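Local coordinates for protein obscurin (Homo sapiens, PDB 2YZ8) that probably serves as a giant structural and signalling protein of muscle, built largely from immunoglobulin-like domains, one of which is described here, at residues G76-S81 / A89-T94. Numbering follows the deposited sequence.
Sequences GRYSCS and ATLTVT
Strands G76-S81 and A89-T94 run antiparallel, G76 and Y78 facing L91 and A89 as hydrogen-bonded pairs on either side of the non-hydrogen-bonded pair R77-T90, with the short strand axes at 139° to each other. Each hydrogen-bonded pair closes a two-bond ring. L91 N reaches G76 O at 2.8 Å and almost straight, while G76 N returns to L91 O at 3.0 Å; Y78 and A89 exchange the same two bonds. G76 adopts a positive phi of 136°, at which a beta carbon would collide with the preceding carbonyl oxygen.

Y78, A89 and L91 share the inward face. The Y78 ring leans back along the hairpin, its CG anti to the carbonyl carbon (chi1 -69°), and brings CE2 obliquely to L91 CD2 at 3.6 Å. L91 CB approaches the same CE2 at 3.8 Å. Beyond the leucine, Y78 OH hydrogen-bonds to the backbone oxygen of D74, and the ring also packs on L28, L65 and V67 of the opposing sheet. This is the tyrosine corner characteristic of Greek-key immunoglobulin domains. A phenylalanine in place of Y78 would probably keep the leucine contact but leave D74 O without its hydroxyl partner, loosening the turn before G76.

On the other face, R77 and T90 meet obliquely. T90 CG2 lies over one face of the guanidinium, near its rim, 3.3 Å from R77 NH2, whereas R77 NH1 hydrogen-bonds to S88.

The contact thus divides its chemistry by face: apolar groups and a tethered phenol tie the hairpin into the sandwich core, while a methyl-guanidinium contact borders the more exposed outer surface.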
loop_
_atom_site.group_PDB
_atom_site.type_symbol
_atom_site.label_atom_id
_atom_site.label_comp_id
_atom_site.label_asym_id
_atom_site.label_seq_id
_atom_site.Cartn_x
_atom_site.Cartn_y
_atom_site.Cartn_z
ATOM N N GLY A 76 -1.301 -7.410 7.801
ATOM C CA GLY A 76 -2.613 -6.868 8.159
ATOM C C GLY A 76 -3.200 -6.069 7.011
ATOM O O GLY A 76 -2.766 -6.195 5.859
ATOM N N ARG A 77 -4.163 -5.214 7.327
ATOM C CA ARG A 77 -4.857 -4.445 6.311
ATOM C C ARG A 77 -4.205 -3.088 6.010
ATOM O O ARG A 77 -3.961 -2.278 6.913
ATOM C CB ARG A 77 -6.313 -4.238 6.724
ATOM C CG ARG A 77 -7.108 -3.433 5.706
ATOM C CD ARG A 77 -8.593 -3.626 5.917
ATOM N NE ARG A 77 -9.009 -5.018 5.752
ATOM C CZ ARG A 77 -9.297 -5.589 4.585
ATOM N NH1 ARG A 77 -9.212 -4.902 3.451
ATOM N NH2 ARG A 77 -9.676 -6.858 4.554
ATOM N N TYR A 78 -3.943 -2.851 4.726
ATOM C CA TYR A 78 -3.472 -1.561 4.259
ATOM C C TYR A 78 -4.515 -0.931 3.347
ATOM O O TYR A 78 -5.295 -1.638 2.710
ATOM C CB TYR A 78 -2.166 -1.725 3.490
ATOM C CG TYR A 78 -0.992 -2.126 4.344
ATOM C CD1 TYR A 78 -0.076 -1.168 4.792
ATOM C CD2 TYR A 78 -0.772 -3.465 4.681
ATOM C CE1 TYR A 78 1.011 -1.528 5.576
ATOM C CE2 TYR A 78 0.308 -3.836 5.458
ATOM C CZ TYR A 78 1.197 -2.864 5.901
ATOM O OH TYR A 78 2.262 -3.226 6.673
ATOM N N SER A 79 -4.511 0.400 3.277
ATOM C CA SER A 79 -5.493 1.127 2.482
ATOM C C SER A 79 -4.857 2.339 1.827
ATOM O O SER A 79 -3.874 2.883 2.337
ATOM C CB SER A 79 -6.659 1.584 3.351
ATOM O OG SER A 79 -7.307 0.469 3.940
ATOM N N CYS A 80 -5.425 2.749 0.696
ATOM C CA CYS A 80 -5.006 3.974 0.016
ATOM C C CYS A 80 -6.237 4.839 -0.179
ATOM O O CYS A 80 -7.329 4.323 -0.455
ATOM C CB CYS A 80 -4.333 3.673 -1.323
ATOM S SG CYS A 80 -3.523 5.123 -2.077
ATOM N N SER A 81 -6.069 6.148 -0.005
ATOM C CA SER A 81 -7.194 7.071 -0.060
ATOM C C SER A 81 -6.860 8.356 -0.794
ATOM O O SER A 81 -5.767 8.908 -0.643
ATOM C CB SER A 81 -7.685 7.398 1.350
ATOM O OG SER A 81 -6.709 8.143 2.051
ATOM N N ALA A 89 -6.739 -3.613 0.987
ATOM C CA ALA A 89 -6.450 -5.045 0.857
ATOM C C ALA A 89 -5.617 -5.521 2.050
ATOM O O ALA A 89 -5.178 -4.712 2.863
ATOM C CB ALA A 89 -5.715 -5.320 -0.461
ATOM N N THR A 90 -5.381 -6.825 2.146
ATOM C CA THR A 90 -4.566 -7.352 3.235
ATOM C C THR A 90 -3.221 -7.884 2.760
ATOM O O THR A 90 -3.097 -8.429 1.659
ATOM C CB THR A 90 -5.275 -8.470 4.028
ATOM O OG1 THR A 90 -5.600 -9.548 3.146
ATOM C CG2 THR A 90 -6.539 -7.951 4.693
ATOM N N LEU A 91 -2.224 -7.724 3.617
ATOM C CA LEU A 91 -0.912 -8.297 3.411
ATOM C C LEU A 91 -0.729 -9.465 4.368
ATOM O O LEU A 91 -0.856 -9.301 5.578
ATOM C CB LEU A 91 0.157 -7.229 3.658
ATOM C CG LEU A 91 1.642 -7.611 3.748
ATOM C CD1 LEU A 91 2.136 -8.351 2.505
ATOM C CD2 LEU A 91 2.466 -6.351 3.983
ATOM N N THR A 92 -0.456 -10.646 3.820
ATOM C CA THR A 92 -0.168 -11.831 4.626
ATOM C C THR A 92 1.332 -12.093 4.565
ATOM O O THR A 92 1.927 -12.087 3.485
ATOM C CB THR A 92 -0.982 -13.065 4.139
ATOM O OG1 THR A 92 -2.378 -12.792 4.288
ATOM C CG2 THR A 92 -0.645 -14.336 4.938
ATOM N N VAL A 93 1.944 -12.298 5.730
ATOM C CA VAL A 93 3.377 -12.577 5.800
ATOM C C VAL A 93 3.591 -14.034 6.182
ATOM O O VAL A 93 3.017 -14.522 7.166
ATOM C CB VAL A 93 4.106 -11.607 6.766
ATOM C CG1 VAL A 93 5.587 -11.993 6.925
ATOM C CG2 VAL A 93 3.982 -10.171 6.246
ATOM N N THR A 94 4.394 -14.731 5.377
ATOM C CA THR A 94 4.676 -16.157 5.584
ATOM C C THR A 94 6.078 -16.316 6.156
ATOM O O THR A 94 7.034 -15.696 5.663
ATOM C CB THR A 94 4.547 -16.932 4.252
ATOM O OG1 THR A 94 3.213 -16.786 3.747
ATOM C CG2 THR A 94 4.851 -18.417 4.429
#